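Local coordinates for protein porin (Pseudomonas aeruginosa, PDB 3T24) that forms a beta-barrel channel in the bacterial outer membrane, as a member of the OprD family, and probably admits small carboxylate-bearing solutes, at residues E18-Y23 with S130-Q135; V124-D129 with D292-N297; R179-R184 with S251-N256. All blocks are in the same frame, centred on the assembly; numbering follows the deposited sequence.

Contact 1: E18-Y23 with S130-Q135; sequences ELRNFY and SRLLPQ. With SO4 (sulfate ion), chain F.
S130 and F22 meet where the carbonyl O of S130 lies 3.8 Å from CE1 of the ring, while S130 OG turns to the sulfate. R131 meets F22 with both backbone and side chain. Its CA sits over one face of the F22 ring, a CH-pi contact 4.1 Å from the centroid and 15° off the normal, and its CD reaches 3.3 Å from F22 CZ. The ring and the R131 guanidinium are inclined by only 22°. The bend at chi2 (-62°) sets R131 CD beside the ring, and beyond it NE and NH2 grip sulfate O2 and O3 through nearly straight bonds; R163 and R391 also bind this ion. The carbonyl of R131 approaches the edge of the R20 guanidinium, but its 2.3 Å bond from R20 NH1 is very short and doubtful. L132 follows: its O accepts a bent bond from R20 NH1 at 3.1 Å, the donor above the carbonyl plane, and its CD1 packs on F22 CB at 3.7 Å. A salt bridge from R20 NE to E18 OE2 (3.5 Å) also engages the guanidinium. This is a loop folded inward against the barrel wall, as in porin constrictions, with arginines gathered round an anion.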
loop_
_atom_site.group_PDB
_atom_site.type_symbol
_atom_site.label_atom_id
_atom_site.label_comp_id
_atom_site.label_asym_id
_atom_site.label_seq_id
_atom_site.Cartn_x
_atom_site.Cartn_y
_atom_site.Cartn_z
ATOM N N GLU A 18 -12.458 15.893 3.200
ATOM C CA GLU A 18 -12.229 14.960 4.277
ATOM C C GLU A 18 -11.498 15.655 5.425
ATOM O O GLU A 18 -10.471 16.314 5.213
ATOM C CB GLU A 18 -11.429 13.749 3.781
ATOM C CG GLU A 18 -11.450 12.590 4.756
ATOM C CD GLU A 18 -10.468 11.487 4.383
ATOM O OE1 GLU A 18 -9.878 11.566 3.282
ATOM O OE2 GLU A 18 -10.298 10.543 5.194
ATOM N N LEU A 19 -12.057 15.528 6.625
ATOM C CA LEU A 19 -11.325 15.802 7.846
ATOM C C LEU A 19 -10.616 14.519 8.354
ATOM O O LEU A 19 -11.227 13.452 8.501
ATOM C CB LEU A 19 -12.260 16.340 8.914
ATOM C CG LEU A 19 -13.021 17.617 8.566
ATOM C CD1 LEU A 19 -13.872 18.027 9.760
ATOM C CD2 LEU A 19 -12.064 18.734 8.148
ATOM N N ARG A 20 -9.332 14.635 8.647
ATOM C CA ARG A 20 -8.554 13.451 9.000
ATOM C C ARG A 20 -7.645 13.739 10.189
ATOM O O ARG A 20 -6.822 14.658 10.153
ATOM C CB ARG A 20 -7.739 12.973 7.786
ATOM C CG ARG A 20 -7.396 11.495 7.804
ATOM C CD ARG A 20 -7.139 10.929 6.393
ATOM N NE ARG A 20 -7.229 9.474 6.408
ATOM C CZ ARG A 20 -6.195 8.686 6.645
ATOM N NH1 ARG A 20 -5.011 9.223 6.855
ATOM N NH2 ARG A 20 -6.335 7.371 6.660
ATOM N N ASN A 21 -7.828 12.971 11.255
ATOM C CA ASN A 21 -6.988 13.109 12.435
ATOM C C ASN A 21 -6.101 11.878 12.634
ATOM O O ASN A 21 -6.578 10.740 12.648
ATOM C CB ASN A 21 -7.827 13.399 13.678
ATOM C CG ASN A 21 -6.998 13.986 14.808
ATOM O OD1 ASN A 21 -6.599 13.281 15.731
ATOM N ND2 ASN A 21 -6.708 15.280 14.719
ATOM N N PHE A 22 -4.806 12.113 12.758
ATOM C CA PHE A 22 -3.842 11.022 12.798
ATOM C C PHE A 22 -3.051 11.137 14.072
ATOM O O PHE A 22 -2.409 12.155 14.325
ATOM C CB PHE A 22 -2.890 11.060 11.583
ATOM C CG PHE A 22 -1.839 9.968 11.589
ATOM C CD1 PHE A 22 -2.196 8.638 11.476
ATOM C CD2 PHE A 22 -0.486 10.281 11.686
ATOM C CE1 PHE A 22 -1.233 7.644 11.464
ATOM C CE2 PHE A 22 0.486 9.288 11.687
ATOM C CZ PHE A 22 0.110 7.974 11.587
ATOM N N TYR A 23 -3.115 10.089 14.884
ATOM C CA TYR A 23 -2.313 10.032 16.085
ATOM C C TYR A 23 -1.485 8.753 16.148
ATOM O O TYR A 23 -1.982 7.667 15.867
ATOM C CB TYR A 23 -3.211 10.111 17.316
ATOM C CG TYR A 23 -2.429 9.941 18.585
ATOM C CD1 TYR A 23 -1.684 10.990 19.098
ATOM C CD2 TYR A 23 -2.399 8.723 19.249
ATOM C CE1 TYR A 23 -0.952 10.845 20.255
ATOM C CE2 TYR A 23 -1.663 8.561 20.403
ATOM C CZ TYR A 23 -0.943 9.628 20.903
ATOM O OH TYR A 23 -0.211 9.482 22.057
ATOM N N SER A 130 -1.137 5.255 4.716
ATOM C CA SER A 130 -1.401 4.759 6.046
ATOM C C SER A 130 -1.255 5.867 7.082
ATOM O O SER A 130 -1.676 5.694 8.221
ATOM C CB SER A 130 -0.437 3.609 6.376
ATOM O OG SER A 130 0.898 4.089 6.435
ATOM N N ARG A 131 -0.643 6.989 6.699
ATOM C CA ARG A 131 -0.487 8.148 7.600
ATOM C C ARG A 131 -1.600 9.181 7.385
ATOM O O ARG A 131 -2.741 8.821 7.134
ATOM C CB ARG A 131 0.863 8.838 7.389
ATOM C CG ARG A 131 2.073 7.975 7.631
ATOM C CD ARG A 131 2.143 7.490 9.053
ATOM N NE ARG A 131 3.174 6.469 9.193
ATOM C CZ ARG A 131 4.362 6.678 9.750
ATOM N NH1 ARG A 131 4.666 7.879 10.240
ATOM N NH2 ARG A 131 5.238 5.678 9.825
ATOM N N LEU A 132 -1.264 10.468 7.466
ATOM C CA LEU A 132 -2.288 11.518 7.343
ATOM C C LEU A 132 -2.695 11.781 5.889
ATOM O O LEU A 132 -3.865 11.804 5.557
ATOM C CB LEU A 132 -1.809 12.823 7.982
ATOM C CG LEU A 132 -2.868 13.928 8.114
ATOM C CD1 LEU A 132 -4.004 13.526 9.075
ATOM C CD2 LEU A 132 -2.230 15.263 8.562
ATOM N N LEU A 133 -1.694 11.994 5.050
ATOM C CA LEU A 133 -1.875 12.338 3.659
ATOM C C LEU A 133 -1.237 11.251 2.781
ATOM O O LEU A 133 -0.192 10.687 3.121
ATOM C CB LEU A 133 -1.209 13.689 3.387
ATOM C CG LEU A 133 -1.623 14.858 4.300
ATOM C CD1 LEU A 133 -0.926 16.152 3.879
ATOM C CD2 LEU A 133 -3.141 15.059 4.333
ATOM N N PRO A 134 -1.878 10.944 1.660
ATOM C CA PRO A 134 -1.369 9.921 0.735
ATOM C C PRO A 134 -0.070 10.333 0.051
ATOM O O PRO A 134 0.189 11.512 -0.175
ATOM C CB PRO A 134 -2.503 9.779 -0.308
ATOM C CG PRO A 134 -3.250 11.070 -0.242
ATOM C CD PRO A 134 -3.142 11.555 1.200
ATOM N N GLN A 135 0.758 9.337 -0.234
ATOM C CA GLN A 135 1.877 9.489 -1.145
ATOM C C GLN A 135 1.280 9.612 -2.551
ATOM O O GLN A 135 0.368 8.867 -2.901
ATOM C CB GLN A 135 2.767 8.232 -1.045
ATOM C CG GLN A 135 3.953 8.175 -1.991
ATOM C CD GLN A 135 4.656 6.823 -1.962
ATOM O OE1 GLN A 135 4.003 5.779 -1.955
ATOM N NE2 GLN A 135 5.992 6.839 -1.924
HETATM S S SO4 F . 3.901 3.315 7.817
HETATM O O1 SO4 F . 3.541 2.041 7.200
HETATM O O2 SO4 F . 2.715 4.141 8.027
HETATM O O3 SO4 F . 4.518 3.129 9.125
HETATM O O4 SO4 F . 4.837 3.991 6.916
#

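Contact 2: V124-D129 with D292-N297; sequences VIMPND and DPYLVN
D292 grips M126 and N128 through separate groups, backbone and side chain. Its N donates to M126 O at 2.8 Å, nearly along the C=O axis, with 155° at the hydrogen. Its carboxylate OD1 receives N128 ND2 at 2.9 Å through the syn lone pair, in a bond that is almost straight (171°) and lies within the plane of the amide. The amide and carboxylate planes are nonetheless turned 81° apart, so the two flat groups meet across one another and not face to face. CG of D292 lies beside its own backbone N, anti to the carbonyl carbon, and from there OD1 meets N128 while the N serves M126.

The apolar part of the contact lies with M126 and Y294. M126 CG comes 4.1 Å from Y294 CD1, and SD is 5.2 Å from the ring centroid at an oblique angle, a Met-aromatic contact in which the sulfur is neither squarely above the ring nor at its rim.

Two waters extend this first shell. One accepts from M126 N and donates to D292 O; the other accepts from D129 N and donates to D292 OD2, giving each carboxylate oxygen a hydrogen-bonding partner. Farther out, R163 binds N128 OD1 and S130 OG bonds to N128 ND2, holding the amide from both its polar atoms. The ring of Y294 has a cation-pi partner in R242, and Y294 itself is the centre of an inverse gamma turn.

Neither segment is a regular strand. Two loops from distant parts of the chain meet near the middle of the barrel, an arrangement characteristic of OprD-type porins, whose inward-folded loops narrow the channel.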
loop_
_atom_site.group_PDB
_atom_site.type_symbol
_atom_site.label_atom_id
_atom_site.label_comp_id
_atom_site.label_asym_id
_atom_site.label_seq_id
_atom_site.Cartn_x
_atom_site.Cartn_y
_atom_site.Cartn_z
ATOM N N VAL A 124 3.520 -3.710 -8.848
ATOM C CA VAL A 124 4.841 -3.100 -8.837
ATOM C C VAL A 124 4.899 -1.682 -8.293
ATOM O O VAL A 124 5.967 -1.071 -8.300
ATOM C CB VAL A 124 5.471 -3.126 -10.228
ATOM C CG1 VAL A 124 5.807 -4.555 -10.594
ATOM C CG2 VAL A 124 4.523 -2.503 -11.239
ATOM N N ILE A 125 3.765 -1.165 -7.818
ATOM C CA ILE A 125 3.731 0.153 -7.166
ATOM C C ILE A 125 2.440 0.331 -6.351
ATOM O O ILE A 125 1.342 0.539 -6.902
ATOM C CB ILE A 125 3.944 1.325 -8.177
ATOM C CG1 ILE A 125 3.745 2.685 -7.505
ATOM C CG2 ILE A 125 2.972 1.238 -9.337
ATOM C CD1 ILE A 125 4.459 2.807 -6.127
ATOM N N MET A 126 2.575 0.217 -5.034
ATOM C CA MET A 126 1.462 0.459 -4.119
ATOM C C MET A 126 1.784 1.659 -3.253
ATOM O O MET A 126 2.513 1.555 -2.277
ATOM C CB MET A 126 1.147 -0.760 -3.242
ATOM C CG MET A 126 0.701 -1.964 -4.024
ATOM S SD MET A 126 -1.024 -1.864 -4.553
ATOM C CE MET A 126 -1.822 -1.765 -2.953
ATOM N N PRO A 127 1.236 2.813 -3.631
ATOM C CA PRO A 127 1.506 4.095 -2.973
ATOM C C PRO A 127 1.072 4.025 -1.520
ATOM O O PRO A 127 0.039 3.434 -1.218
ATOM C CB PRO A 127 0.626 5.067 -3.756
ATOM C CG PRO A 127 0.435 4.408 -5.101
ATOM C CD PRO A 127 0.324 2.955 -4.783
ATOM N N ASN A 128 1.868 4.585 -0.618
ATOM C CA ASN A 128 1.469 4.604 0.777
ATOM C C ASN A 128 0.285 5.531 1.077
ATOM O O ASN A 128 0.219 6.657 0.568
ATOM C CB ASN A 128 2.620 5.002 1.685
ATOM C CG ASN A 128 2.208 4.963 3.131
ATOM O OD1 ASN A 128 1.808 5.975 3.696
ATOM N ND2 ASN A 128 2.247 3.781 3.725
ATOM N N ASP A 129 -0.643 5.055 1.906
ATOM C CA ASP A 129 -1.677 5.923 2.457
ATOM C C ASP A 129 -2.109 5.490 3.858
ATOM O O ASP A 129 -3.291 5.407 4.163
ATOM C CB ASP A 129 -2.893 6.038 1.524
ATOM C CG ASP A 129 -3.890 7.082 2.010
ATOM O OD1 ASP A 129 -3.493 7.881 2.898
ATOM O OD2 ASP A 129 -5.047 7.113 1.503
ATOM N N ASP A 292 4.409 1.198 -0.313
ATOM C CA ASP A 292 4.219 -0.099 0.332
ATOM C C ASP A 292 4.649 -1.224 -0.596
ATOM O O ASP A 292 4.345 -1.201 -1.807
ATOM C CB ASP A 292 2.736 -0.347 0.628
ATOM C CG ASP A 292 2.158 0.625 1.639
ATOM O OD1 ASP A 292 2.934 1.377 2.254
ATOM O OD2 ASP A 292 0.912 0.641 1.804
ATOM N N PRO A 293 5.286 -2.260 -0.035
ATOM C CA PRO A 293 5.641 -3.357 -0.924
ATOM C C PRO A 293 4.425 -4.232 -1.041
ATOM O O PRO A 293 3.762 -4.492 -0.053
ATOM C CB PRO A 293 6.725 -4.097 -0.139
ATOM C CG PRO A 293 6.274 -3.944 1.292
ATOM C CD PRO A 293 5.520 -2.606 1.379
ATOM N N TYR A 294 4.145 -4.698 -2.241
ATOM C CA TYR A 294 3.059 -5.613 -2.423
ATOM C C TYR A 294 3.488 -7.013 -1.990
ATOM O O TYR A 294 3.864 -7.830 -2.817
ATOM C CB TYR A 294 2.657 -5.580 -3.893
ATOM C CG TYR A 294 1.373 -6.295 -4.191
ATOM C CD1 TYR A 294 0.188 -5.953 -3.529
ATOM C CD2 TYR A 294 1.328 -7.298 -5.160
ATOM C CE1 TYR A 294 -1.009 -6.619 -3.815
ATOM C CE2 TYR A 294 0.138 -7.956 -5.457
ATOM C CZ TYR A 294 -1.021 -7.618 -4.785
ATOM O OH TYR A 294 -2.187 -8.294 -5.087
ATOM N N LEU A 295 3.421 -7.279 -0.687
ATOM C CA LEU A 295 3.855 -8.557 -0.106
ATOM C C LEU A 295 2.846 -9.026 0.944
ATOM O O LEU A 295 2.412 -8.246 1.782
ATOM C CB LEU A 295 5.242 -8.401 0.560
ATOM C CG LEU A 295 6.423 -8.022 -0.350
ATOM C CD1 LEU A 295 7.666 -7.606 0.452
ATOM C CD2 LEU A 295 6.755 -9.155 -1.342
ATOM N N VAL A 296 2.495 -10.303 0.933
ATOM C CA VAL A 296 1.462 -10.788 1.845
ATOM C C VAL A 296 1.810 -10.646 3.327
ATOM O O VAL A 296 0.919 -10.567 4.158
ATOM C CB VAL A 296 1.061 -12.269 1.569
ATOM C CG1 VAL A 296 0.428 -12.404 0.204
ATOM C CG2 VAL A 296 2.277 -13.228 1.745
ATOM N N ASN A 297 3.092 -10.638 3.672
ATOM C CA ASN A 297 3.463 -10.504 5.086
ATOM C C ASN A 297 3.960 -9.129 5.478
ATOM O O ASN A 297 4.499 -8.934 6.565
ATOM C CB ASN A 297 4.464 -11.568 5.497
ATOM C CG ASN A 297 3.864 -12.942 5.482
ATOM O OD1 ASN A 297 2.628 -13.092 5.462
ATOM N ND2 ASN A 297 4.728 -13.970 5.492
HETATM O O HOH W 1 5.286 -0.994 -4.339
HETATM O O HOH W 2 -1.191 2.315 2.669
#

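Contact 3: R179-R184 with S251-N256; sequences RQIVVR and SSNVDN
Hydrogen bonds dominate the contact between N253 and the run Q180-V182. The N253 amide works as a two-pronged clamp on the opposing backbone: ND2 donates to Q180 O at 3.1 Å, with that oxygen in the amide plane, and OD1 accepts V182 N at 2.7 Å, with the donor lifted 44° out of the carbonyl plane. Chi1 of 68° sets CG of N253 between its own backbone N and carbonyl carbon; ND2 and OD1 then reach Q180 O and V182 N. The remaining polar links are backbone to backbone. R184 N donates to S251 O at 3.0 Å in a nearly linear bond, whereas N253 N to V182 O is weak and bent. V182 O also has a CA-H...O approach from S252 CA at 3.2 Å.

Packing contacts are fewer. V183 CG2 lies 3.6 Å from S252 CB, beside the close backbone approach of V183 and S252, whose CA atoms are 4.3 Å apart. I181 CG2 meets V254 CG2 at 4.2 Å, an apolar pair, and V182 CB rests near the N253 amide.

Within the second segment, S252 OG accepts from V254 N, which makes an ST turn, and it is also bonded to F217 O. Q180 NE2 is held by D282 O, so the two amides of Q180 and N253 have different partners.

The touching parts run in nearly opposite directions, 167° apart. Here a long inter-strand loop is fastened alongside the approach to strand 255-267, two loops joined by a single bridge at one end of a porin beta-barrel.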
loop_
_atom_site.group_PDB
_atom_site.type_symbol
_atom_site.label_atom_id
_atom_site.label_comp_id
_atom_site.label_asym_id
_atom_site.label_seq_id
_atom_site.Cartn_x
_atom_site.Cartn_y
_atom_site.Cartn_z
ATOM N N ARG A 179 18.002 -5.607 4.413
ATOM C CA ARG A 179 17.617 -5.788 3.009
ATOM C C ARG A 179 18.871 -5.958 2.189
ATOM O O ARG A 179 18.885 -6.630 1.152
ATOM C CB ARG A 179 16.817 -4.576 2.477
ATOM C CG ARG A 179 15.447 -4.397 3.110
ATOM C CD ARG A 179 14.691 -3.171 2.569
ATOM N NE ARG A 179 13.344 -3.073 3.157
ATOM C CZ ARG A 179 13.086 -2.331 4.223
ATOM N NH1 ARG A 179 14.064 -1.638 4.776
ATOM N NH2 ARG A 179 11.874 -2.265 4.727
ATOM N N GLN A 180 19.927 -5.307 2.652
ATOM C CA GLN A 180 21.210 -5.506 2.046
ATOM C C GLN A 180 21.218 -4.957 0.590
ATOM O O GLN A 180 21.994 -5.366 -0.291
ATOM C CB GLN A 180 21.460 -6.982 2.184
ATOM C CG GLN A 180 21.922 -7.651 1.013
ATOM C CD GLN A 180 23.377 -7.533 0.911
ATOM O OE1 GLN A 180 23.997 -6.723 1.601
ATOM N NE2 GLN A 180 23.947 -8.316 0.035
ATOM N N ILE A 181 20.333 -3.991 0.359
ATOM C CA ILE A 181 20.313 -3.258 -0.895
ATOM C C ILE A 181 21.353 -2.142 -0.895
ATOM O O ILE A 181 21.400 -1.294 -0.012
ATOM C CB ILE A 181 18.941 -2.676 -1.179
ATOM C CG1 ILE A 181 17.972 -3.814 -1.509
ATOM C CG2 ILE A 181 19.035 -1.666 -2.295
ATOM C CD1 ILE A 181 16.549 -3.427 -1.411
ATOM N N VAL A 182 22.214 -2.171 -1.888
ATOM C CA VAL A 182 23.328 -1.253 -1.925
ATOM C C VAL A 182 23.311 -0.513 -3.247
ATOM O O VAL A 182 23.195 -1.102 -4.317
ATOM C CB VAL A 182 24.708 -1.993 -1.726
ATOM C CG1 VAL A 182 25.851 -1.060 -2.013
ATOM C CG2 VAL A 182 24.819 -2.528 -0.298
ATOM N N VAL A 183 23.486 0.788 -3.158
ATOM C CA VAL A 183 23.250 1.659 -4.283
ATOM C C VAL A 183 24.410 2.633 -4.401
ATOM O O VAL A 183 25.000 3.027 -3.386
ATOM C CB VAL A 183 21.876 2.372 -4.035
ATOM C CG1 VAL A 183 21.959 3.872 -4.171
ATOM C CG2 VAL A 183 20.777 1.755 -4.891
ATOM N N ARG A 184 24.762 2.994 -5.633
ATOM C CA ARG A 184 25.745 4.043 -5.874
ATOM C C ARG A 184 25.442 5.283 -5.017
ATOM O O ARG A 184 24.293 5.678 -4.868
ATOM C CB ARG A 184 25.762 4.410 -7.361
ATOM C CG ARG A 184 26.921 5.305 -7.768
ATOM C CD ARG A 184 27.295 5.108 -9.236
ATOM N NE ARG A 184 26.332 5.731 -10.141
ATOM C CZ ARG A 184 26.538 6.876 -10.782
ATOM N NH1 ARG A 184 27.686 7.528 -10.626
ATOM N NH2 ARG A 184 25.602 7.366 -11.588
ATOM N N SER A 251 23.226 0.403 -11.312
ATOM C CA SER A 251 23.832 1.200 -10.258
ATOM C C SER A 251 23.417 0.756 -8.869
ATOM O O SER A 251 23.641 1.487 -7.917
ATOM C CB SER A 251 23.546 2.691 -10.460
ATOM O OG SER A 251 24.136 3.175 -11.664
ATOM N N SER A 252 22.840 -0.446 -8.766
ATOM C CA SER A 252 22.577 -1.084 -7.470
ATOM C C SER A 252 23.054 -2.529 -7.480
ATOM O O SER A 252 23.643 -2.967 -8.445
ATOM C CB SER A 252 21.089 -1.075 -7.144
ATOM O OG SER A 252 20.402 -1.987 -7.975
ATOM N N ASN A 253 22.767 -3.272 -6.411
ATOM C CA ASN A 253 23.114 -4.693 -6.349
ATOM C C ASN A 253 21.846 -5.522 -6.222
ATOM O O ASN A 253 21.899 -6.703 -5.872
ATOM C CB ASN A 253 24.031 -4.999 -5.155
ATOM C CG ASN A 253 23.309 -4.832 -3.814
ATOM O OD1 ASN A 253 22.299 -4.103 -3.720
ATOM N ND2 ASN A 253 23.825 -5.486 -2.770
ATOM N N VAL A 254 20.708 -4.888 -6.480
ATOM C CA VAL A 254 19.428 -5.563 -6.348
ATOM C C VAL A 254 19.429 -6.928 -7.040
ATOM O O VAL A 254 19.802 -7.054 -8.203
ATOM C CB VAL A 254 18.252 -4.689 -6.878
ATOM C CG1 VAL A 254 17.000 -5.550 -7.108
ATOM C CG2 VAL A 254 17.967 -3.525 -5.909
ATOM N N ASP A 255 18.992 -7.945 -6.314
ATOM C CA ASP A 255 18.935 -9.305 -6.843
ATOM C C ASP A 255 18.030 -10.137 -5.937
ATOM O O ASP A 255 18.454 -10.614 -4.874
ATOM C CB ASP A 255 20.334 -9.909 -6.902
ATOM C CG ASP A 255 20.304 -11.413 -7.078
ATOM O OD1 ASP A 255 19.540 -11.881 -7.952
ATOM O OD2 ASP A 255 21.017 -12.123 -6.323
ATOM N N ASN A 256 16.771 -10.285 -6.336
ATOM C CA ASN A 256 15.786 -10.829 -5.422
ATOM C C ASN A 256 14.701 -11.619 -6.109
ATOM O O ASN A 256 14.210 -11.243 -7.182
ATOM C CB ASN A 256 15.161 -9.686 -4.594
ATOM C CG ASN A 256 13.982 -10.145 -3.727
ATOM O OD1 ASN A 256 12.809 -9.951 -4.075
ATOM N ND2 ASN A 256 14.292 -10.712 -2.577
#

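Contacts 1 and 2 share one loop, the chain between strands 111-115 and 136-138. Segment 124-129 meets 292-297, and the directly following 130-135 meets the wall strand 14-30. Their centres are about 17 Å apart, yet they touch: Q135 OE1 lies 2.8 Å from N128 N, a probable hydrogen bond. The sulfate bound by S130 and R131 is about 4 Å from the N128 side chain, so both contacts border that anion site. Contact 3 stands apart, its centre about 19 Å from that of contact 2 and about 32 Å from that of contact 1. Its nearest atoms are about 7 Å from contact 2, and the two do not touch.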